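Alpha-1,4-endofucoidanase (Mariniflexile fucanivorans, PDB 6DLH) hydrolyses internal alpha-1,4 linkages between fucose units of the sulfated algal polysaccharide fucoidan, as a family GH107 endo-acting enzyme with a retaining mechanism. Local coordinates at residues H294-M302 with F342-W351; N301-Y309 with C358-W367. One frame throughout, in Å; residues are numbered along the deposited sequence.

How the contacts relate
The two contacts follow one another along the same pair of loops, their centres about 10 Å apart. They share Asn301 and Met302, and their segments alternate along the chain. Contact 1 joins the loops themselves; contact 2 takes over where those loops run into helices 307-321 and 361-372. Between 342-351 and 358-367, Gln346 O lies 3.0 Å from Cys358 N, a probable hydrogen bond; between 294-302 and 301-309, Leu308 CD2 packs 3.7 Å from Gly297 CA. In contact 1 a 1,2-ethanediol, probably from crystallisation, lies about 4 Å from the Trp351 side chain. The side chain of calcium ligand Phe327 is about 12 Å from that of Phe342. Contact 2 lies away from the calcium sites.

Contact 1 (H294-M302 with F342-W351)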
loop_
_atom_site.group_PDB
_atom_site.type_symbol
_atom_site.label_atom_id
_atom_site.label_comp_id
_atom_site.label_asym_id
_atom_site.label_seq_id
_atom_site.Cartn_x
_atom_site.Cartn_y
_atom_site.Cartn_z
ATOM N N HIS A 294 -11.398 -18.388 -0.537
ATOM C CA HIS A 294 -12.364 -17.482 0.061
ATOM C C HIS A 294 -13.236 -18.273 1.042
ATOM O O HIS A 294 -13.640 -19.396 0.745
ATOM C CB HIS A 294 -13.182 -16.866 -1.075
ATOM C CG HIS A 294 -14.041 -15.706 -0.705
ATOM N ND1 HIS A 294 -15.298 -15.866 -0.138
ATOM C CD2 HIS A 294 -13.872 -14.377 -0.893
ATOM C CE1 HIS A 294 -15.848 -14.681 0.042
ATOM N NE2 HIS A 294 -14.997 -13.754 -0.416
ATOM N N PRO A 295 -13.541 -17.741 2.247
ATOM C CA PRO A 295 -14.405 -18.449 3.191
ATOM C C PRO A 295 -15.869 -18.525 2.752
ATOM O O PRO A 295 -16.317 -17.759 1.904
ATOM C CB PRO A 295 -14.261 -17.648 4.495
ATOM C CG PRO A 295 -13.808 -16.274 4.062
ATOM C CD PRO A 295 -13.029 -16.471 2.778
ATOM N N PHE A 296 -16.610 -19.466 3.346
ATOM C CA PHE A 296 -18.052 -19.505 3.199
ATOM C C PHE A 296 -18.664 -18.284 3.884
ATOM O O PHE A 296 -18.094 -17.747 4.832
ATOM C CB PHE A 296 -18.600 -20.779 3.837
ATOM C CG PHE A 296 -18.217 -22.058 3.139
ATOM C CD1 PHE A 296 -19.042 -22.601 2.163
ATOM C CD2 PHE A 296 -17.050 -22.730 3.476
ATOM C CE1 PHE A 296 -18.699 -23.791 1.537
ATOM C CE2 PHE A 296 -16.708 -23.917 2.849
ATOM C CZ PHE A 296 -17.528 -24.445 1.872
ATOM N N GLY A 297 -19.840 -17.869 3.403
ATOM C CA GLY A 297 -20.528 -16.708 3.943
ATOM C C GLY A 297 -20.215 -15.456 3.131
ATOM O O GLY A 297 -19.232 -15.406 2.400
ATOM N N GLY A 298 -21.061 -14.436 3.255
ATOM C CA GLY A 298 -20.879 -13.277 2.399
ATOM C C GLY A 298 -19.950 -12.248 3.034
ATOM O O GLY A 298 -18.845 -12.566 3.482
ATOM N N ALA A 299 -20.431 -11.003 3.044
ATOM C CA ALA A 299 -19.800 -9.932 3.789
ATOM C C ALA A 299 -20.019 -10.203 5.274
ATOM O O ALA A 299 -20.868 -11.010 5.649
ATOM C CB ALA A 299 -20.398 -8.608 3.370
ATOM N N GLY A 300 -19.243 -9.516 6.108
ATOM C CA GLY A 300 -19.445 -9.580 7.543
ATOM C C GLY A 300 -18.728 -10.768 8.176
ATOM O O GLY A 300 -17.649 -11.165 7.746
ATOM N N ASN A 301 -19.364 -11.323 9.205
ATOM C CA ASN A 301 -18.718 -12.208 10.152
ATOM C C ASN A 301 -18.643 -13.610 9.548
ATOM O O ASN A 301 -19.667 -14.203 9.247
ATOM C CB ASN A 301 -19.456 -12.144 11.492
ATOM C CG ASN A 301 -18.693 -12.794 12.621
ATOM O OD1 ASN A 301 -17.906 -13.716 12.395
ATOM N ND2 ASN A 301 -18.935 -12.335 13.839
ATOM N N MET A 302 -17.432 -14.155 9.402
ATOM C CA MET A 302 -17.283 -15.434 8.719
ATOM C C MET A 302 -17.628 -16.614 9.638
ATOM O O MET A 302 -17.551 -17.768 9.198
ATOM C CB MET A 302 -15.871 -15.610 8.139
ATOM C CG MET A 302 -14.834 -16.039 9.147
ATOM S SD MET A 302 -13.251 -16.693 8.465
ATOM C CE MET A 302 -12.388 -16.963 10.011
ATOM N N PHE A 342 -6.086 -20.876 2.527
ATOM C CA PHE A 342 -7.292 -20.281 3.082
ATOM C C PHE A 342 -7.068 -18.775 3.212
ATOM O O PHE A 342 -5.971 -18.362 3.590
ATOM C CB PHE A 342 -7.617 -20.985 4.407
ATOM C CG PHE A 342 -8.925 -20.636 5.082
ATOM C CD1 PHE A 342 -10.033 -20.231 4.354
ATOM C CD2 PHE A 342 -9.060 -20.763 6.457
ATOM C CE1 PHE A 342 -11.234 -19.929 4.986
ATOM C CE2 PHE A 342 -10.260 -20.475 7.090
ATOM C CZ PHE A 342 -11.349 -20.067 6.354
ATOM N N PHE A 343 -8.107 -17.978 2.887
ATOM C CA PHE A 343 -8.077 -16.525 3.024
ATOM C C PHE A 343 -9.165 -16.040 3.985
ATOM O O PHE A 343 -10.083 -15.328 3.582
ATOM C CB PHE A 343 -8.195 -15.831 1.659
ATOM C CG PHE A 343 -7.829 -14.365 1.627
ATOM C CD1 PHE A 343 -7.294 -13.724 2.738
ATOM C CD2 PHE A 343 -7.996 -13.624 0.467
ATOM C CE1 PHE A 343 -6.941 -12.383 2.693
ATOM C CE2 PHE A 343 -7.626 -12.286 0.413
ATOM C CZ PHE A 343 -7.112 -11.662 1.529
ATOM N N PRO A 344 -9.068 -16.346 5.299
ATOM C CA PRO A 344 -10.089 -15.926 6.267
ATOM C C PRO A 344 -9.916 -14.477 6.721
ATOM O O PRO A 344 -8.898 -13.849 6.428
ATOM C CB PRO A 344 -9.817 -16.874 7.445
ATOM C CG PRO A 344 -8.311 -17.071 7.405
ATOM C CD PRO A 344 -7.961 -17.090 5.928
ATOM N N LYS A 345 -10.923 -13.957 7.436
ATOM C CA LYS A 345 -10.855 -12.647 8.068
ATOM C C LYS A 345 -10.715 -12.825 9.575
ATOM O O LYS A 345 -11.397 -13.661 10.158
ATOM C CB LYS A 345 -12.170 -11.866 7.941
ATOM C CG LYS A 345 -12.934 -11.998 6.639
ATOM C CD LYS A 345 -14.283 -11.315 6.721
ATOM C CE LYS A 345 -15.287 -11.931 5.770
ATOM N NZ LYS A 345 -16.449 -11.037 5.559
ATOM N N GLN A 346 -9.891 -11.977 10.196
ATOM C CA GLN A 346 -9.636 -12.051 11.626
ATOM C C GLN A 346 -10.684 -11.256 12.409
ATOM O O GLN A 346 -11.050 -11.654 13.510
ATOM C CB GLN A 346 -8.215 -11.567 11.928
ATOM C CG GLN A 346 -7.820 -11.675 13.397
ATOM C CD GLN A 346 -6.349 -11.401 13.581
ATOM O OE1 GLN A 346 -5.669 -10.889 12.685
ATOM N NE2 GLN A 346 -5.839 -11.762 14.750
ATOM N N SER A 347 -11.155 -10.138 11.835
ATOM C CA SER A 347 -12.170 -9.300 12.460
ATOM C C SER A 347 -13.556 -9.798 12.063
ATOM O O SER A 347 -13.679 -10.611 11.149
ATOM C CB SER A 347 -12.028 -7.863 12.053
ATOM O OG SER A 347 -12.792 -7.599 10.874
ATOM N N THR A 348 -14.584 -9.247 12.724
ATOM C CA THR A 348 -15.974 -9.579 12.449
ATOM C C THR A 348 -16.492 -8.846 11.211
ATOM O O THR A 348 -17.607 -9.112 10.771
ATOM C CB THR A 348 -16.885 -9.241 13.644
ATOM O OG1 THR A 348 -16.758 -7.845 13.915
ATOM C CG2 THR A 348 -16.574 -10.024 14.900
ATOM N N THR A 349 -15.713 -7.920 10.640
ATOM C CA THR A 349 -16.318 -6.980 9.703
ATOM C C THR A 349 -15.704 -7.047 8.304
ATOM O O THR A 349 -16.441 -7.043 7.320
ATOM C CB THR A 349 -16.436 -5.569 10.299
ATOM O OG1 THR A 349 -15.138 -5.172 10.739
ATOM C CG2 THR A 349 -17.409 -5.500 11.459
ATOM N N SER A 350 -14.372 -7.070 8.194
ATOM C CA SER A 350 -13.757 -7.055 6.875
ATOM C C SER A 350 -12.398 -7.746 6.909
ATOM O O SER A 350 -11.972 -8.215 7.961
ATOM C CB SER A 350 -13.652 -5.655 6.335
ATOM O OG SER A 350 -12.761 -4.888 7.116
ATOM N N TRP A 351 -11.736 -7.809 5.747
ATOM C CA TRP A 351 -10.457 -8.495 5.631
ATOM C C TRP A 351 -9.316 -7.653 6.197
ATOM O O TRP A 351 -8.356 -8.208 6.708
ATOM C CB TRP A 351 -10.172 -8.948 4.189
ATOM C CG TRP A 351 -10.716 -10.312 3.871
ATOM C CD1 TRP A 351 -10.102 -11.513 4.085
ATOM C CD2 TRP A 351 -12.010 -10.617 3.313
ATOM N NE1 TRP A 351 -10.923 -12.541 3.706
ATOM C CE2 TRP A 351 -12.097 -12.026 3.223
ATOM C CE3 TRP A 351 -13.105 -9.842 2.899
ATOM C CZ2 TRP A 351 -13.227 -12.673 2.720
ATOM C CZ3 TRP A 351 -14.220 -10.483 2.395
ATOM C CH2 TRP A 351 -14.278 -11.881 2.307
HETATM O O HOH W 1 -16.575 -8.684 4.511
HETATM O O HOH W 2 -15.315 -12.275 10.115
#
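His294 and Trp351 meet ring to ring, neither stacked nor edge-to-face: their planes are 48° apart, His294 NE2 comes 3.4 Å from Trp351 CH2, and Trp351 CZ2 lies over one histidine face. CG anti to the backbone N (chi1 -168°) turns the histidine ring back toward Trp351, although the side chain sets out away from it. ND1 of His294 donates to Pro295 O at 3.0 Å, on a carbonyl lone pair. With an alanine in place of His294, Trp351 CH2 would probably be left without the imidazole against it, and Pro295 O without its donor.

The apolar contacts centre on Pro295 and Met302. Pro295 CD lies 3.8 Å from Trp351 CZ2, at the indole edge, and its CB meets the edge of Phe342. The extended Met302 runs beside Pro344, SD 3.6 Å from Pro344 CB.

Among the polar contacts, Trp351 NE1 donates to Phe343 O at 2.9 Å, from above the carbonyl plane, which fixes the indole's rotation. Lys345 passes its CG over an indole face and gives NZ to Gly300 O; the modelled 2.5 Å is doubtfully short. One water links this NZ with Gly300 N and Thr349 O; another joins Met302 N to Ser347 O.

These are beta-to-alpha loops, following strands 266-269 and 341-342 of the parallel sheet in the catalytic domain, the side where barrel enzymes of this kind generally carry their active site.

Contact 2 (N301-Y309 with C358-W367); sequences NMVVPEALY and CLTDEQFVEW
Asn301 sets its OD1 3.5 Å from Cys358 CB, while the same oxygen accepts from Val303 N in an Asx turn. Its ND2 reaches Cys358 O through a water. Met302 then sends its terminal CE toward Trp367 from the opposite direction, 3.6 Å from CZ3. Val303 splits its two methyls: CG1 slides past the indole, 3.6 Å from CH2 of Trp367, and CG2 rests 3.4 Å from Cys358 O. Leu359 CD2 packs against both Val303 CG1 and the ring of Tyr309, and its CD1 covers a face of Trp367.

Past the cis peptide before Pro305 the chain enters the helix. Tyr309 CG, anti to the backbone N (chi1 -172°), swings the ring across to Trp367, whose edge stands on the tyrosine face, planes at 82°, with Trp367 CZ2 3.7 Å from Tyr309 CE2. NE1 of Trp367 also donates to Tyr309 OH at 3.0 Å, nearly straight (176°) and in the indole plane, which fixes the indole's rotation. His313 is a second edge-to-face partner for Trp367.

Through this T-shaped pair the start of helix 307-321 packs on the first turns of helix 361-372, capped by the Thr360-Gln363 capping box, where both helices follow loops of the catalytic domain.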
loop_
_atom_site.group_PDB
_atom_site.type_symbol
_atom_site.label_atom_id
_atom_site.label_comp_id
_atom_site.label_asym_id
_atom_site.label_seq_id
_atom_site.Cartn_x
_atom_site.Cartn_y
_atom_site.Cartn_z
ATOM N N ASN A 301 -19.364 -11.323 9.205
ATOM C CA ASN A 301 -18.718 -12.208 10.152
ATOM C C ASN A 301 -18.643 -13.610 9.548
ATOM O O ASN A 301 -19.667 -14.203 9.247
ATOM C CB ASN A 301 -19.456 -12.144 11.492
ATOM C CG ASN A 301 -18.693 -12.794 12.621
ATOM O OD1 ASN A 301 -17.906 -13.716 12.395
ATOM N ND2 ASN A 301 -18.935 -12.335 13.839
ATOM N N MET A 302 -17.432 -14.155 9.402
ATOM C CA MET A 302 -17.283 -15.434 8.719
ATOM C C MET A 302 -17.628 -16.614 9.638
ATOM O O MET A 302 -17.551 -17.768 9.198
ATOM C CB MET A 302 -15.871 -15.610 8.139
ATOM C CG MET A 302 -14.834 -16.039 9.147
ATOM S SD MET A 302 -13.251 -16.693 8.465
ATOM C CE MET A 302 -12.388 -16.963 10.011
ATOM N N VAL A 303 -18.013 -16.342 10.899
ATOM C CA VAL A 303 -18.434 -17.422 11.788
ATOM C C VAL A 303 -19.804 -17.152 12.416
ATOM O O VAL A 303 -20.213 -17.905 13.306
ATOM C CB VAL A 303 -17.379 -17.777 12.859
ATOM C CG1 VAL A 303 -16.071 -18.248 12.243
ATOM C CG2 VAL A 303 -17.142 -16.658 13.854
ATOM N N VAL A 304 -20.490 -16.079 11.983
ATOM C CA VAL A 304 -21.860 -15.801 12.399
ATOM C C VAL A 304 -22.706 -15.493 11.160
ATOM O O VAL A 304 -22.329 -14.645 10.355
ATOM C CB VAL A 304 -21.950 -14.659 13.438
ATOM C CG1 VAL A 304 -23.394 -14.359 13.827
ATOM C CG2 VAL A 304 -21.135 -14.939 14.693
ATOM N N PRO A 305 -23.881 -16.145 10.945
ATOM C CA PRO A 305 -24.408 -17.185 11.836
ATOM C C PRO A 305 -23.577 -18.465 11.966
ATOM O O PRO A 305 -22.686 -18.745 11.160
ATOM C CB PRO A 305 -25.801 -17.513 11.280
ATOM C CG PRO A 305 -25.770 -17.020 9.843
ATOM C CD PRO A 305 -24.790 -15.863 9.821
ATOM N N GLU A 306 -23.920 -19.229 13.003
ATOM C CA GLU A 306 -23.147 -20.315 13.587
ATOM C C GLU A 306 -22.759 -21.395 12.573
ATOM O O GLU A 306 -21.706 -22.016 12.718
ATOM C CB GLU A 306 -24.026 -20.957 14.656
ATOM C CG GLU A 306 -23.273 -21.372 15.896
ATOM C CD GLU A 306 -24.227 -21.534 17.066
ATOM O OE1 GLU A 306 -25.399 -21.952 16.836
ATOM O OE2 GLU A 306 -23.808 -21.217 18.199
ATOM N N ALA A 307 -23.631 -21.658 11.591
ATOM C CA ALA A 307 -23.365 -22.625 10.535
ATOM C C ALA A 307 -22.046 -22.305 9.827
ATOM O O ALA A 307 -21.312 -23.221 9.456
ATOM C CB ALA A 307 -24.514 -22.663 9.548
ATOM N N LEU A 308 -21.744 -21.009 9.650
ATOM C CA LEU A 308 -20.507 -20.598 8.992
ATOM C C LEU A 308 -19.286 -21.025 9.813
ATOM O O LEU A 308 -18.247 -21.378 9.245
ATOM C CB LEU A 308 -20.516 -19.087 8.726
ATOM C CG LEU A 308 -21.618 -18.573 7.796
ATOM C CD1 LEU A 308 -21.508 -17.068 7.619
ATOM C CD2 LEU A 308 -21.576 -19.276 6.440
ATOM N N TYR A 309 -19.422 -21.029 11.147
ATOM C CA TYR A 309 -18.329 -21.509 11.984
ATOM C C TYR A 309 -17.951 -22.936 11.567
ATOM O O TYR A 309 -16.775 -23.243 11.378
ATOM C CB TYR A 309 -18.662 -21.412 13.482
ATOM C CG TYR A 309 -17.467 -21.721 14.350
ATOM C CD1 TYR A 309 -16.997 -23.022 14.483
ATOM C CD2 TYR A 309 -16.751 -20.707 14.971
ATOM C CE1 TYR A 309 -15.862 -23.313 15.221
ATOM C CE2 TYR A 309 -15.621 -20.983 15.727
ATOM C CZ TYR A 309 -15.179 -22.290 15.852
ATOM O OH TYR A 309 -14.056 -22.575 16.573
ATOM N N CYS A 358 -13.289 -12.188 15.401
ATOM C CA CYS A 358 -14.419 -13.081 15.196
ATOM C C CYS A 358 -14.172 -14.407 15.909
ATOM O O CYS A 358 -15.120 -15.167 16.125
ATOM C CB CYS A 358 -14.736 -13.293 13.716
ATOM S SG CYS A 358 -13.476 -14.209 12.787
ATOM N N LEU A 359 -12.899 -14.652 16.267
ATOM C CA LEU A 359 -12.471 -15.851 16.982
ATOM C C LEU A 359 -11.916 -15.449 18.349
ATOM O O LEU A 359 -11.355 -14.367 18.504
ATOM C CB LEU A 359 -11.399 -16.588 16.166
ATOM C CG LEU A 359 -11.856 -17.183 14.833
ATOM C CD1 LEU A 359 -10.741 -17.961 14.146
ATOM C CD2 LEU A 359 -13.083 -18.072 15.010
ATOM N N THR A 360 -12.089 -16.325 19.344
ATOM C CA THR A 360 -11.406 -16.167 20.618
ATOM C C THR A 360 -9.920 -16.426 20.378
ATOM O O THR A 360 -9.560 -17.035 19.374
ATOM C CB THR A 360 -11.925 -17.162 21.667
ATOM O OG1 THR A 360 -11.626 -18.466 21.169
ATOM C CG2 THR A 360 -13.405 -17.028 21.970
ATOM N N ASP A 361 -9.071 -15.986 21.316
ATOM C CA ASP A 361 -7.641 -16.245 21.249
ATOM C C ASP A 361 -7.404 -17.738 21.040
ATOM O O ASP A 361 -6.643 -18.120 20.156
ATOM C CB ASP A 361 -6.907 -15.742 22.500
ATOM C CG ASP A 361 -6.977 -14.240 22.720
ATOM O OD1 ASP A 361 -7.495 -13.533 21.832
ATOM O OD2 ASP A 361 -6.491 -13.785 23.779
ATOM N N GLU A 362 -8.056 -18.575 21.857
ATOM C CA GLU A 362 -7.904 -20.023 21.779
ATOM C C GLU A 362 -8.309 -20.543 20.396
ATOM O O GLU A 362 -7.625 -21.390 19.826
ATOM C CB GLU A 362 -8.719 -20.710 22.880
ATOM C CG GLU A 362 -8.549 -22.220 22.906
ATOM N N GLN A 363 -9.448 -20.070 19.876
ATOM C CA GLN A 363 -9.931 -20.503 18.572
ATOM C C GLN A 363 -8.955 -20.061 17.480
ATOM O O GLN A 363 -8.665 -20.833 16.572
ATOM C CB GLN A 363 -11.343 -19.971 18.303
ATOM C CG GLN A 363 -12.446 -20.734 19.030
ATOM C CD GLN A 363 -13.734 -19.944 19.041
ATOM O OE1 GLN A 363 -13.765 -18.773 18.666
ATOM N NE2 GLN A 363 -14.815 -20.577 19.479
ATOM N N PHE A 364 -8.428 -18.831 17.589
ATOM C CA PHE A 364 -7.527 -18.306 16.575
ATOM C C PHE A 364 -6.299 -19.202 16.421
ATOM O O PHE A 364 -5.926 -19.551 15.302
ATOM C CB PHE A 364 -7.107 -16.867 16.880
ATOM C CG PHE A 364 -6.395 -16.213 15.724
ATOM C CD1 PHE A 364 -7.112 -15.591 14.712
ATOM C CD2 PHE A 364 -5.010 -16.249 15.627
ATOM C CE1 PHE A 364 -6.458 -15.012 13.627
ATOM C CE2 PHE A 364 -4.356 -15.676 14.543
ATOM C CZ PHE A 364 -5.084 -15.052 13.545
ATOM N N VAL A 365 -5.697 -19.575 17.558
ATOM C CA VAL A 365 -4.502 -20.405 17.601
ATOM C C VAL A 365 -4.820 -21.787 17.029
ATOM O O VAL A 365 -4.032 -22.339 16.257
ATOM C CB VAL A 365 -3.934 -20.477 19.034
ATOM C CG1 VAL A 365 -2.753 -21.423 19.133
ATOM C CG2 VAL A 365 -3.537 -19.091 19.547
ATOM N N GLU A 366 -5.983 -22.334 17.408
ATOM C CA GLU A 366 -6.393 -23.664 16.979
ATOM C C GLU A 366 -6.638 -23.693 15.465
ATOM O O GLU A 366 -6.131 -24.593 14.790
ATOM C CB GLU A 366 -7.589 -24.161 17.796
ATOM C CG GLU A 366 -8.049 -25.569 17.421
ATOM C CD GLU A 366 -8.990 -25.655 16.224
ATOM O OE1 GLU A 366 -8.752 -26.493 15.325
ATOM O OE2 GLU A 366 -9.963 -24.886 16.193
ATOM N N TRP A 367 -7.403 -22.719 14.938
ATOM C CA TRP A 367 -7.697 -22.681 13.508
ATOM C C TRP A 367 -6.382 -22.629 12.732
ATOM O O TRP A 367 -6.175 -23.406 11.795
ATOM C CB TRP A 367 -8.585 -21.485 13.118
ATOM C CG TRP A 367 -10.054 -21.587 13.416
ATOM C CD1 TRP A 367 -10.643 -21.967 14.589
ATOM C CD2 TRP A 367 -11.135 -21.229 12.531
ATOM N NE1 TRP A 367 -12.008 -21.897 14.489
ATOM C CE2 TRP A 367 -12.339 -21.432 13.241
ATOM C CE3 TRP A 367 -11.206 -20.769 11.210
ATOM C CZ2 TRP A 367 -13.591 -21.189 12.672
ATOM C CZ3 TRP A 367 -12.441 -20.526 10.648
ATOM C CH2 TRP A 367 -13.618 -20.737 11.373
HETATM O O HOH W 3 -17.695 -13.847 16.078
#